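Local coordinates for uncharacterized protein VP1736 (Vibrio parahaemolyticus, PDB 3LXQ), which is of unknown function but carries a sulfatase-family domain of the alkaline phosphatase superfamily, at residues A[48-53]-A[435-440]; A[170-175]-A[354-359]; A[196-201]-A[242-247]. All blocks are in the same frame, centred on the assembly; numbering follows the deposited sequence.

Contact 1 of 3, residues A[48-53]-A[435-440]; sequences MDNQKM and ASKAYQ
N50 and K437 have the nearest CA atoms of the two segments, 8.6 Å apart. N50 lies in the first turn of helix 50-61, and K437 lies near the end of helix 422-441. D49 is the N-cap residue of helix 50-61, although its side chain makes no capping bond. The turn is closed by a backbone bond from M53 N to D49 O, 2.9 Å long. At this spacing the backbones do not meet, and side chains bridge the gap.

K437 gives the most surface to the contact and is touched at two levels. Low on its chain it meets M53, a selenomethionine. The M53 methyl CE is 3.7 Å from K437 CB and 3.8 Å from K437 CG. M53 sends CG anti to its backbone N (chi1 -171°). Its chain then bends at both later torsions, which turns the methyl rather than the selenium onto the lysine. Higher up, the N50 side chain runs across K437 at about a right angle. N50 OD1 is 3.8 Å from K437 CD and 3.9 Å from K437 CE, so the amide oxygen touches aliphatic carbon and makes no bond there. The lysine chain bends at chi2 (-93°) and again at chi4. Its ammonium end goes past both partners to E42, with which it forms a salt bridge.

M53 is buried, while N50 and K437 are partly exposed. Helix 41-45 borders the contact through E42. Helix 50-61 has a second tie to helix 422-441 in the salt bridge from K52 to D426. M48 lies against D426, A430 and L433 of that same helix. The contact thus joins the N-terminal part of the model to its last helix.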
HETATM    1  N   MSE A  48      10.208  25.745   3.987  1.00 63.85           N
HETATM    2  CA  MSE A  48      10.116  25.971   2.541  1.00 64.60           C
HETATM    3  C   MSE A  48       8.805  26.682   2.250  1.00 65.83           C
HETATM    4  O   MSE A  48       7.780  26.365   2.842  1.00 64.46           O
HETATM    5  CB  MSE A  48      10.167  24.651   1.762  1.00 61.47           C
HETATM    6  CG  MSE A  48      10.782  24.771   0.375  1.00 66.48           C
HETATM    7 SE   MSE A  48      10.444  23.231  -0.804  1.00 71.33          SE
HETATM    8  CE  MSE A  48      12.277  22.866  -1.349  1.00 72.24           C
ATOM      9  N   ASP A  49       8.840  27.645   1.335  1.00 69.29           N
ATOM     10  CA  ASP A  49       7.647  28.397   0.951  1.00 71.12           C
ATOM     11  C   ASP A  49       6.620  27.456   0.352  1.00 67.80           C
ATOM     12  O   ASP A  49       6.969  26.579  -0.437  1.00 66.06           O
ATOM     13  CB  ASP A  49       8.013  29.491  -0.050  1.00 75.89           C
ATOM     14  CG  ASP A  49       9.321  30.173   0.298  1.00 80.51           C
ATOM     15  OD1 ASP A  49       9.400  31.407   0.136  1.00 86.73           O
ATOM     16  OD2 ASP A  49      10.263  29.470   0.749  1.00 78.81           O
ATOM     17  N   ASN A  50       5.363  27.631   0.745  1.00 68.31           N
ATOM     18  CA  ASN A  50       4.273  26.796   0.258  1.00 66.91           C
ATOM     19  C   ASN A  50       4.260  26.684  -1.264  1.00 67.49           C
ATOM     20  O   ASN A  50       4.083  25.595  -1.815  1.00 66.44           O
ATOM     21  CB  ASN A  50       2.928  27.326   0.752  1.00 69.57           C
ATOM     22  CG  ASN A  50       2.595  26.870   2.161  1.00 69.87           C
ATOM     23  OD1 ASN A  50       3.465  26.426   2.917  1.00 68.93           O
ATOM     24  ND2 ASN A  50       1.322  26.978   2.522  1.00 73.72           N
ATOM     25  N   GLN A  51       4.463  27.821  -1.927  1.00 58.44           N
ATOM     26  CA  GLN A  51       4.479  27.898  -3.381  1.00 55.71           C
ATOM     27  C   GLN A  51       5.581  27.045  -3.993  1.00 51.61           C
ATOM     28  O   GLN A  51       5.294  26.170  -4.808  1.00 47.91           O
ATOM     29  CB  GLN A  51       4.639  29.349  -3.838  1.00 59.17           C
ATOM     30  CG  GLN A  51       4.323  29.555  -5.306  1.00 58.39           C
ATOM     31  CD  GLN A  51       2.858  29.889  -5.545  1.00 62.17           C
ATOM     32  OE1 GLN A  51       2.529  30.994  -5.988  1.00 63.95           O
ATOM     33  NE2 GLN A  51       1.972  28.942  -5.241  1.00 61.52           N
ATOM     34  N   LYS A  52       6.831  27.308  -3.607  1.00 53.15           N
ATOM     35  CA  LYS A  52       7.971  26.516  -4.070  1.00 50.76           C
ATOM     36  C   LYS A  52       7.757  25.006  -3.813  1.00 48.02           C
ATOM     37  O   LYS A  52       7.962  24.178  -4.704  1.00 43.95           O
ATOM     38  CB  LYS A  52       9.280  27.003  -3.426  1.00 53.55           C
ATOM     39  CG  LYS A  52      10.505  26.191  -3.844  1.00 51.47           C
ATOM     40  CD  LYS A  52      11.794  26.723  -3.267  1.00 55.44           C
ATOM     41  CE  LYS A  52      12.931  25.750  -3.566  1.00 54.12           C
ATOM     42  NZ  LYS A  52      14.231  26.208  -3.001  1.00 59.26           N
HETATM   43  N   MSE A  53       7.319  24.676  -2.601  1.00 50.25           N
HETATM   44  CA  MSE A  53       7.049  23.302  -2.198  1.00 49.02           C
HETATM   45  C   MSE A  53       5.971  22.628  -3.070  1.00 45.46           C
HETATM   46  O   MSE A  53       6.221  21.561  -3.665  1.00 42.01           O
HETATM   47  CB  MSE A  53       6.706  23.268  -0.695  1.00 53.58           C
HETATM   48  CG  MSE A  53       6.607  21.884  -0.076  1.00 55.94           C
HETATM   49 SE   MSE A  53       4.787  21.170  -0.218  1.00 65.94          SE
HETATM   50  CE  MSE A  53       4.005  22.144   1.275  1.00 65.09           C
ATOM     51  N   ALA A 435       2.905  16.000   3.116  1.00 29.12           N
ATOM     52  CA  ALA A 435       1.865  15.393   3.940  1.00 29.71           C
ATOM     53  C   ALA A 435       1.657  16.164   5.237  1.00 31.08           C
ATOM     54  O   ALA A 435       0.512  16.411   5.639  1.00 32.80           O
ATOM     55  CB  ALA A 435       2.170  13.944   4.229  1.00 29.06           C
ATOM     56  N   SER A 436       2.760  16.556   5.870  1.00 40.71           N
ATOM     57  CA  SER A 436       2.727  17.350   7.095  1.00 44.00           C
ATOM     58  C   SER A 436       1.973  18.678   6.894  1.00 44.76           C
ATOM     59  O   SER A 436       1.146  19.057   7.720  1.00 45.75           O
ATOM     60  CB  SER A 436       4.145  17.585   7.594  1.00 46.55           C
ATOM     61  OG  SER A 436       4.155  18.360   8.770  1.00 51.61           O
ATOM     62  N   LYS A 437       2.221  19.351   5.772  1.00 44.07           N
ATOM     63  CA  LYS A 437       1.531  20.602   5.478  1.00 44.86           C
ATOM     64  C   LYS A 437       0.089  20.389   5.010  1.00 43.26           C
ATOM     65  O   LYS A 437      -0.800  21.181   5.346  1.00 44.72           O
ATOM     66  CB  LYS A 437       2.329  21.436   4.469  1.00 45.20           C
ATOM     67  CG  LYS A 437       3.511  22.198   5.071  1.00 49.04           C
ATOM     68  CD  LYS A 437       3.086  23.616   5.460  1.00 52.74           C
ATOM     69  CE  LYS A 437       4.206  24.396   6.128  1.00 57.81           C
ATOM     70  NZ  LYS A 437       4.266  24.180   7.611  1.00 61.23           N
ATOM     71  N   ALA A 438      -0.145  19.334   4.232  1.00 40.70           N
ATOM     72  CA  ALA A 438      -1.484  19.055   3.690  1.00 39.38           C
ATOM     73  C   ALA A 438      -2.447  18.712   4.814  1.00 40.48           C
ATOM     74  O   ALA A 438      -3.629  19.091   4.779  1.00 40.75           O
ATOM     75  CB  ALA A 438      -1.433  17.920   2.662  1.00 37.06           C
ATOM     76  N   TYR A 439      -1.920  17.988   5.803  1.00 41.33           N
ATOM     77  CA  TYR A 439      -2.659  17.638   7.007  1.00 43.12           C
ATOM     78  C   TYR A 439      -3.034  18.890   7.799  1.00 46.08           C
ATOM     79  O   TYR A 439      -4.209  19.107   8.095  1.00 47.23           O
ATOM     80  CB  TYR A 439      -1.865  16.651   7.880  1.00 43.71           C
ATOM     81  CG  TYR A 439      -2.569  16.325   9.177  1.00 45.21           C
ATOM     82  CD1 TYR A 439      -2.159  16.892  10.380  1.00 48.48           C
ATOM     83  CD2 TYR A 439      -3.675  15.477   9.191  1.00 45.00           C
ATOM     84  CE1 TYR A 439      -2.827  16.610  11.568  1.00 50.63           C
ATOM     85  CE2 TYR A 439      -4.350  15.195  10.365  1.00 46.53           C
ATOM     86  CZ  TYR A 439      -3.920  15.758  11.548  1.00 49.93           C
ATOM     87  OH  TYR A 439      -4.591  15.467  12.709  1.00 52.95           O
ATOM     88  N   GLN A 440      -2.033  19.710   8.125  1.00 47.92           N
ATOM     89  CA  GLN A 440      -2.246  20.991   8.807  1.00 51.46           C
ATOM     90  C   GLN A 440      -3.298  21.876   8.147  1.00 51.49           C
ATOM     91  O   GLN A 440      -4.068  22.537   8.838  1.00 53.22           O
ATOM     92  CB  GLN A 440      -0.948  21.796   8.875  1.00 53.53           C
ATOM     93  CG  GLN A 440       0.102  21.233   9.797  1.00 57.00           C
ATOM     94  CD  GLN A 440       1.342  22.114   9.863  1.00 62.00           C
ATOM     95  OE1 GLN A 440       1.249  23.350   9.872  1.00 64.52           O
ATOM     96  NE2 GLN A 440       2.512  21.481   9.916  1.00 62.47           N
TER

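Contact 2 of 3, residues A[170-175]-A[354-359]; sequences KEQGYH and IGVDAK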
ATOM      1  N   LYS A 170     -17.690   4.676  -3.043  1.00 59.71           N
ATOM      2  CA  LYS A 170     -19.027   4.725  -2.434  1.00 62.32           C
ATOM      3  C   LYS A 170     -19.892   5.778  -3.109  1.00 65.19           C
ATOM      4  O   LYS A 170     -20.990   5.481  -3.593  1.00 67.55           O
ATOM      5  CB  LYS A 170     -18.935   5.000  -0.928  1.00 61.59           C
ATOM      6  N   GLU A 171     -19.383   7.007  -3.159  1.00 64.86           N
ATOM      7  CA  GLU A 171     -20.038   8.096  -3.882  1.00 67.56           C
ATOM      8  C   GLU A 171     -20.345   7.710  -5.346  1.00 68.97           C
ATOM      9  O   GLU A 171     -21.360   8.127  -5.905  1.00 71.83           O
ATOM     10  CB  GLU A 171     -19.186   9.370  -3.792  1.00 66.23           C
ATOM     11  CG  GLU A 171     -19.752  10.581  -4.531  1.00 69.95           C
ATOM     12  CD  GLU A 171     -19.608  11.887  -3.754  1.00 71.01           C
ATOM     13  OE1 GLU A 171     -20.642  12.525  -3.457  1.00 73.95           O
ATOM     14  OE2 GLU A 171     -18.467  12.282  -3.439  1.00 67.66           O
ATOM     15  N   GLN A 172     -19.477   6.886  -5.932  1.00 67.03           N
ATOM     16  CA  GLN A 172     -19.641   6.387  -7.302  1.00 68.05           C
ATOM     17  C   GLN A 172     -20.543   5.148  -7.429  1.00 69.27           C
ATOM     18  O   GLN A 172     -20.634   4.561  -8.506  1.00 70.12           O
ATOM     19  CB  GLN A 172     -18.264   6.086  -7.923  1.00 65.92           C
ATOM     20  CG  GLN A 172     -17.527   7.308  -8.453  1.00 65.58           C
ATOM     21  CD  GLN A 172     -18.348   8.061  -9.479  1.00 69.54           C
ATOM     22  OE1 GLN A 172     -18.857   9.149  -9.204  1.00 70.64           O
ATOM     23  NE2 GLN A 172     -18.503   7.475 -10.664  1.00 71.50           N
ATOM     24  N   GLY A 173     -21.186   4.742  -6.334  1.00 69.47           N
ATOM     25  CA  GLY A 173     -22.157   3.633  -6.357  1.00 70.51           C
ATOM     26  C   GLY A 173     -21.646   2.257  -5.938  1.00 68.12           C
ATOM     27  O   GLY A 173     -22.339   1.252  -6.135  1.00 69.20           O
ATOM     28  N   TYR A 174     -20.438   2.207  -5.368  1.00 64.04           N
ATOM     29  CA  TYR A 174     -19.846   0.960  -4.866  1.00 61.73           C
ATOM     30  C   TYR A 174     -20.260   0.637  -3.426  1.00 61.73           C
ATOM     31  O   TYR A 174     -20.446   1.539  -2.596  1.00 61.33           O
ATOM     32  CB  TYR A 174     -18.308   1.036  -4.884  1.00 58.25           C
ATOM     33  CG  TYR A 174     -17.612   0.724  -6.201  1.00 57.01           C
ATOM     34  CD1 TYR A 174     -17.776   1.545  -7.322  1.00 59.05           C
ATOM     35  CD2 TYR A 174     -16.735  -0.363  -6.302  1.00 54.91           C
ATOM     36  CE1 TYR A 174     -17.099   1.267  -8.525  1.00 57.55           C
ATOM     37  CE2 TYR A 174     -16.064  -0.650  -7.492  1.00 51.80           C
ATOM     38  CZ  TYR A 174     -16.249   0.168  -8.592  1.00 54.55           C
ATOM     39  OH  TYR A 174     -15.611  -0.132  -9.765  1.00 52.78           O
ATOM     40  N   HIS A 175     -20.376  -0.655  -3.128  1.00 61.60           N
ATOM     41  CA  HIS A 175     -20.390  -1.096  -1.752  1.00 61.29           C
ATOM     42  C   HIS A 175     -18.936  -1.162  -1.318  1.00 57.91           C
ATOM     43  O   HIS A 175     -18.088  -1.637  -2.068  1.00 56.54           O
ATOM     44  CB  HIS A 175     -21.028  -2.470  -1.610  1.00 62.80           C
ATOM     45  CG  HIS A 175     -21.135  -2.926  -0.189  1.00 63.12           C
ATOM     46  ND1 HIS A 175     -22.215  -2.618   0.613  1.00 65.02           N
ATOM     47  CD2 HIS A 175     -20.289  -3.654   0.577  1.00 60.43           C
ATOM     48  CE1 HIS A 175     -22.031  -3.146   1.809  1.00 65.46           C
ATOM     49  NE2 HIS A 175     -20.868  -3.776   1.816  1.00 61.92           N
ATOM     50  N   ILE A 354      -9.848  -0.383 -12.945  1.00 47.81           N
ATOM     51  CA  ILE A 354     -11.238  -0.812 -12.715  1.00 49.27           C
ATOM     52  C   ILE A 354     -12.268   0.027 -13.482  1.00 50.19           C
ATOM     53  O   ILE A 354     -13.476  -0.218 -13.386  1.00 51.33           O
ATOM     54  CB  ILE A 354     -11.603  -0.907 -11.202  1.00 48.11           C
ATOM     55  CG1 ILE A 354     -11.559   0.464 -10.520  1.00 45.68           C
ATOM     56  CG2 ILE A 354     -10.712  -1.939 -10.498  1.00 47.96           C
ATOM     57  CD1 ILE A 354     -12.160   0.481  -9.119  1.00 44.01           C
ATOM     58  N   GLY A 355     -11.778   1.018 -14.216  1.00 49.14           N
ATOM     59  CA  GLY A 355     -12.634   1.874 -15.033  1.00 50.18           C
ATOM     60  C   GLY A 355     -13.253   3.064 -14.323  1.00 49.13           C
ATOM     61  O   GLY A 355     -14.295   3.554 -14.739  1.00 49.60           O
ATOM     62  N   VAL A 356     -12.619   3.538 -13.253  1.00 41.92           N
ATOM     63  CA  VAL A 356     -13.142   4.705 -12.531  1.00 43.13           C
ATOM     64  C   VAL A 356     -12.293   5.945 -12.768  1.00 41.65           C
ATOM     65  O   VAL A 356     -11.114   5.978 -12.378  1.00 39.08           O
ATOM     66  CB  VAL A 356     -13.294   4.439 -11.003  1.00 43.99           C
ATOM     67  CG1 VAL A 356     -13.740   5.707 -10.268  1.00 44.54           C
ATOM     68  CG2 VAL A 356     -14.303   3.327 -10.759  1.00 46.89           C
ATOM     69  N   ASP A 357     -12.891   6.958 -13.401  1.00 42.57           N
ATOM     70  CA  ASP A 357     -12.232   8.263 -13.589  1.00 41.84           C
ATOM     71  C   ASP A 357     -12.008   8.907 -12.220  1.00 41.39           C
ATOM     72  O   ASP A 357     -12.906   8.893 -11.375  1.00 43.35           O
ATOM     73  CB  ASP A 357     -13.083   9.204 -14.454  1.00 44.15           C
ATOM     74  CG  ASP A 357     -13.089   8.826 -15.935  1.00 45.41           C
ATOM     75  OD1 ASP A 357     -13.889   9.431 -16.682  1.00 49.67           O
ATOM     76  OD2 ASP A 357     -12.312   7.941 -16.359  1.00 45.33           O
ATOM     77  N   ALA A 358     -10.826   9.487 -12.029  1.00 38.29           N
ATOM     78  CA  ALA A 358     -10.368   9.935 -10.724  1.00 37.52           C
ATOM     79  C   ALA A 358     -10.003  11.410 -10.668  1.00 37.06           C
ATOM     80  O   ALA A 358      -8.903  11.801 -11.071  1.00 35.30           O
ATOM     81  CB  ALA A 358      -9.172   9.073 -10.266  1.00 35.17           C
ATOM     82  N   LYS A 359     -10.920  12.220 -10.150  1.00 38.90           N
ATOM     83  CA  LYS A 359     -10.638  13.612  -9.820  1.00 39.74           C
ATOM     84  C   LYS A 359     -10.314  13.654  -8.329  1.00 39.73           C
ATOM     85  O   LYS A 359     -11.215  13.702  -7.497  1.00 42.02           O
ATOM     86  CB  LYS A 359     -11.846  14.518 -10.141  1.00 42.58           C
ATOM     87  CG  LYS A 359     -11.619  15.992  -9.789  1.00 44.45           C
ATOM     88  CD  LYS A 359     -12.708  16.898 -10.338  1.00 48.57           C
ATOM     89  CE  LYS A 359     -12.292  18.366 -10.302  1.00 48.65           C
ATOM     90  NZ  LYS A 359     -13.368  19.217 -10.912  1.00 54.86           N
TER
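Y174 has the most surface buried here, followed by V356 and then I354. The tyrosine reaches the other segment with the outer end of its ring. Its hydroxyl oxygen OH is 3.6 Å from I354 CD1 and 3.8 Å from V356 CG2. The ring carbons follow: Y174 CZ is 4.1 Å from I354 CD1, and Y174 CE1 is 4.1 Å from V356 CG2. Both methyls come at the ring obliquely. V356 and Y174 lie alongside each other, pointing opposite ways.

V356 has CG1 anti to its backbone N (chi1 176°), and this puts the other branch, CG2, at the tyrosine. I354 makes its touch with the end of its longer branch. The hydroxyl is not left in purely apolar surroundings: it donates a hydrogen bond to the backbone O of K86. That bond helps hold the end of the ring, where the two methyls also pack. K86 also bonds to the backbone of I354, so both sides of the contact are tied to the same residue. Q172 adds a looser touch through CG.

L169 of helix 165-171 packs against Y174, I354 and V356 together. Segment 170-175 holds the last two residues of helix 165-171, which ends in a Schellman motif. There G173 has positive phi, and G173 N is 2.8 Å from K170 O. Segment 354-359 starts where helix 346-353 runs out, with its own Schellman glycine, G355. Y174, V356 and I354, beside these two helix ends, pack together near the start of strand 175-180 in the alpha/beta fold of the sulfatase family.

Contact 3 of 3, residues A[196-201]-A[242-247]; sequences NGFDQI and FSLVFT
F198 and F242 reach each other through different first torsions. In F198, CG stands beside the backbone N and anti to the carbonyl carbon (chi1 -75°). The CB of F198 does not itself point at the other segment, but this torsion carries the ring across to it. In F242, CG is anti to the backbone N (chi1 162°), and its CB already points toward segment 196-201. The outer atom CZ of F198 comes to the CE2 side of the F242 ring.

The closest atoms are F198 CZ and F242 CE2, 4.0 Å apart. The ring centroids are 6.0 Å apart and the planes make an angle of 47°. This oblique pair is neither a stack nor an edge-to-face contact. L244, two residues further along the strand, takes the neighbouring place. Its CB lies at the edge of the F198 ring, near the ring plane, with F198 CE2 at 4.3 Å. F198 thus touches F242 and L244, which point to the same side of strand 241-246.

Strand 175-180 runs between the two segments in the sheet and pairs with both strands, 200-202 and 241-246. Its T176 bonds to the backbones of D199 and Q200, and its H175 and Q177 bond to F242. Helix 165-171 covers the aromatic pair, and A166 touches both phenylalanine side chains. S243 points away and packs against F231 of helix 220-234.

All three touching residues are buried, and no hydrogen bond crosses between the segments. The contact is carbon on carbon throughout. It depends on shape and on exclusion of water, while backbone bonding between the strands runs through strand 175-180, which lies between them.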
ATOM      1  N   ASN A 196     -14.720   7.392   7.101  1.00 54.45           N
ATOM      2  CA  ASN A 196     -14.219   7.750   5.775  1.00 53.28           C
ATOM      3  C   ASN A 196     -14.622   6.826   4.608  1.00 53.33           C
ATOM      4  O   ASN A 196     -13.772   6.412   3.818  1.00 52.18           O
ATOM      5  CB  ASN A 196     -12.691   7.920   5.815  1.00 51.21           C
ATOM      6  CG  ASN A 196     -12.252   9.115   6.644  1.00 50.78           C
ATOM      7  OD1 ASN A 196     -12.474  10.260   6.269  1.00 48.92           O
ATOM      8  ND2 ASN A 196     -11.602   8.845   7.775  1.00 51.21           N
ATOM      9  N   GLY A 197     -15.907   6.501   4.502  1.00 55.24           N
ATOM     10  CA  GLY A 197     -16.427   5.879   3.284  1.00 56.10           C
ATOM     11  C   GLY A 197     -16.638   4.378   3.249  1.00 55.94           C
ATOM     12  O   GLY A 197     -17.171   3.851   2.268  1.00 57.93           O
ATOM     13  N   PHE A 198     -16.224   3.677   4.297  1.00 54.18           N
ATOM     14  CA  PHE A 198     -16.511   2.248   4.390  1.00 54.66           C
ATOM     15  C   PHE A 198     -17.934   2.018   4.914  1.00 57.86           C
ATOM     16  O   PHE A 198     -18.351   2.656   5.887  1.00 58.75           O
ATOM     17  CB  PHE A 198     -15.482   1.535   5.263  1.00 51.95           C
ATOM     18  CG  PHE A 198     -14.148   1.338   4.596  1.00 50.25           C
ATOM     19  CD1 PHE A 198     -13.242   2.389   4.492  1.00 48.09           C
ATOM     20  CD2 PHE A 198     -13.793   0.095   4.081  1.00 50.48           C
ATOM     21  CE1 PHE A 198     -12.001   2.203   3.883  1.00 47.76           C
ATOM     22  CE2 PHE A 198     -12.555  -0.101   3.466  1.00 49.63           C
ATOM     23  CZ  PHE A 198     -11.657   0.958   3.364  1.00 47.67           C
ATOM     24  N   ASP A 199     -18.669   1.127   4.242  1.00 60.27           N
ATOM     25  CA  ASP A 199     -20.047   0.792   4.604  1.00 64.21           C
ATOM     26  C   ASP A 199     -20.077  -0.291   5.676  1.00 63.96           C
ATOM     27  O   ASP A 199     -20.563  -0.072   6.785  1.00 65.24           O
ATOM     28  CB  ASP A 199     -20.834   0.290   3.381  1.00 67.45           C
ATOM     29  CG  ASP A 199     -21.218   1.399   2.425  1.00 70.02           C
ATOM     30  OD1 ASP A 199     -21.236   2.576   2.840  1.00 71.07           O
ATOM     31  OD2 ASP A 199     -21.515   1.088   1.250  1.00 72.37           O
ATOM     32  N   GLN A 200     -19.560  -1.460   5.312  1.00 62.78           N
ATOM     33  CA  GLN A 200     -19.573  -2.653   6.142  1.00 62.65           C
ATOM     34  C   GLN A 200     -18.172  -2.901   6.697  1.00 59.06           C
ATOM     35  O   GLN A 200     -17.179  -2.655   6.014  1.00 57.36           O
ATOM     36  CB  GLN A 200     -20.025  -3.838   5.287  1.00 64.44           C
ATOM     37  CG  GLN A 200     -19.758  -5.219   5.867  1.00 63.82           C
ATOM     38  CD  GLN A 200     -20.064  -6.337   4.884  1.00 66.57           C
ATOM     39  OE1 GLN A 200     -20.752  -7.300   5.224  1.00 69.08           O
ATOM     40  NE2 GLN A 200     -19.564  -6.210   3.654  1.00 66.18           N
ATOM     41  N   ILE A 201     -18.096  -3.352   7.944  1.00 58.67           N
ATOM     42  CA  ILE A 201     -16.852  -3.885   8.487  1.00 56.12           C
ATOM     43  C   ILE A 201     -17.105  -5.288   9.011  1.00 56.63           C
ATOM     44  O   ILE A 201     -17.992  -5.519   9.849  1.00 58.81           O
ATOM     45  CB  ILE A 201     -16.205  -2.979   9.569  1.00 55.29           C
ATOM     46  CG1 ILE A 201     -15.615  -1.730   8.912  1.00 55.47           C
ATOM     47  CG2 ILE A 201     -15.093  -3.732  10.310  1.00 53.67           C
ATOM     48  CD1 ILE A 201     -15.021  -0.730   9.874  1.00 55.57           C
ATOM     49  N   PHE A 242     -15.807  -2.684  -3.421  1.00 46.62           N
ATOM     50  CA  PHE A 242     -14.400  -2.458  -3.095  1.00 44.83           C
ATOM     51  C   PHE A 242     -14.125  -3.068  -1.726  1.00 43.90           C
ATOM     52  O   PHE A 242     -14.734  -2.677  -0.728  1.00 43.93           O
ATOM     53  CB  PHE A 242     -14.053  -0.957  -3.096  1.00 44.28           C
ATOM     54  CG  PHE A 242     -12.771  -0.626  -2.352  1.00 42.37           C
ATOM     55  CD1 PHE A 242     -11.560  -1.214  -2.720  1.00 39.01           C
ATOM     56  CD2 PHE A 242     -12.781   0.280  -1.296  1.00 41.91           C
ATOM     57  CE1 PHE A 242     -10.371  -0.910  -2.034  1.00 39.18           C
ATOM     58  CE2 PHE A 242     -11.604   0.594  -0.606  1.00 41.62           C
ATOM     59  CZ  PHE A 242     -10.395  -0.010  -0.975  1.00 39.51           C
ATOM     60  N   SER A 243     -13.197  -4.021  -1.694  1.00 43.42           N
ATOM     61  CA  SER A 243     -12.873  -4.738  -0.478  1.00 43.04           C
ATOM     62  C   SER A 243     -11.400  -4.641  -0.090  1.00 41.21           C
ATOM     63  O   SER A 243     -10.512  -4.989  -0.868  1.00 40.85           O
ATOM     64  CB  SER A 243     -13.290  -6.200  -0.628  1.00 43.74           C
ATOM     65  OG  SER A 243     -13.042  -6.930   0.564  1.00 44.85           O
ATOM     66  N   LEU A 244     -11.155  -4.173   1.134  1.00 40.71           N
ATOM     67  CA  LEU A 244      -9.827  -4.233   1.748  1.00 38.76           C
ATOM     68  C   LEU A 244      -9.787  -5.403   2.730  1.00 38.24           C
ATOM     69  O   LEU A 244     -10.546  -5.428   3.681  1.00 39.08           O
ATOM     70  CB  LEU A 244      -9.476  -2.906   2.452  1.00 37.98           C
ATOM     71  CG  LEU A 244      -8.202  -2.897   3.313  1.00 36.84           C
ATOM     72  CD1 LEU A 244      -6.959  -3.188   2.490  1.00 35.27           C
ATOM     73  CD2 LEU A 244      -8.040  -1.599   4.076  1.00 35.50           C
ATOM     74  N   VAL A 245      -8.889  -6.355   2.480  1.00 37.70           N
ATOM     75  CA  VAL A 245      -8.738  -7.571   3.270  1.00 37.49           C
ATOM     76  C   VAL A 245      -7.328  -7.562   3.831  1.00 36.38           C
ATOM     77  O   VAL A 245      -6.367  -7.458   3.075  1.00 36.00           O
ATOM     78  CB  VAL A 245      -8.890  -8.833   2.400  1.00 38.52           C
ATOM     79  CG1 VAL A 245      -8.702 -10.078   3.239  1.00 37.52           C
ATOM     80  CG2 VAL A 245     -10.246  -8.864   1.652  1.00 39.72           C
ATOM     81  N   PHE A 246      -7.199  -7.681   5.152  1.00 36.10           N
ATOM     82  CA  PHE A 246      -5.915  -7.470   5.823  1.00 34.64           C
ATOM     83  C   PHE A 246      -5.547  -8.674   6.669  1.00 35.03           C
ATOM     84  O   PHE A 246      -6.279  -9.026   7.587  1.00 35.72           O
ATOM     85  CB  PHE A 246      -6.000  -6.190   6.668  1.00 34.58           C
ATOM     86  CG  PHE A 246      -4.680  -5.731   7.269  1.00 33.47           C
ATOM     87  CD1 PHE A 246      -3.459  -6.045   6.675  1.00 31.84           C
ATOM     88  CD2 PHE A 246      -4.679  -4.947   8.422  1.00 34.99           C
ATOM     89  CE1 PHE A 246      -2.242  -5.600   7.230  1.00 33.08           C
ATOM     90  CE2 PHE A 246      -3.467  -4.487   8.992  1.00 34.25           C
ATOM     91  CZ  PHE A 246      -2.253  -4.815   8.386  1.00 33.86           C
ATOM     92  N   THR A 247      -4.416  -9.302   6.357  1.00 35.11           N
ATOM     93  CA  THR A 247      -3.954 -10.488   7.101  1.00 36.01           C
ATOM     94  C   THR A 247      -3.517 -10.140   8.526  1.00 36.73           C
ATOM     95  O   THR A 247      -3.198  -8.982   8.808  1.00 36.24           O
ATOM     96  CB  THR A 247      -2.812 -11.272   6.367  1.00 35.64           C
ATOM     97  OG1 THR A 247      -1.609 -10.485   6.301  1.00 34.86           O
ATOM     98  CG2 THR A 247      -3.254 -11.697   4.964  1.00 34.25           C
TER

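In the fold
Contacts 2 and 3 are neighbours, with centres 15 Å apart. H175 of contact 2 starts strand 175-180, which pairs with the strands of contact 3. L169 of helix 165-171 touches both contacts. They also touch directly: H175 O and F242 N are 2.9 Å apart, a probable hydrogen bond between paired strands. Contact 1 is remote. Its centre lies about 28 Å from that of contact 2 and about 30 Å from that of contact 3, and its nearest atoms are about 15 Å and 10 Å away. It joins segments near the two ends of the modelled chain, whereas contacts 2 and 3 lie in the sulfatase-family part of the fold.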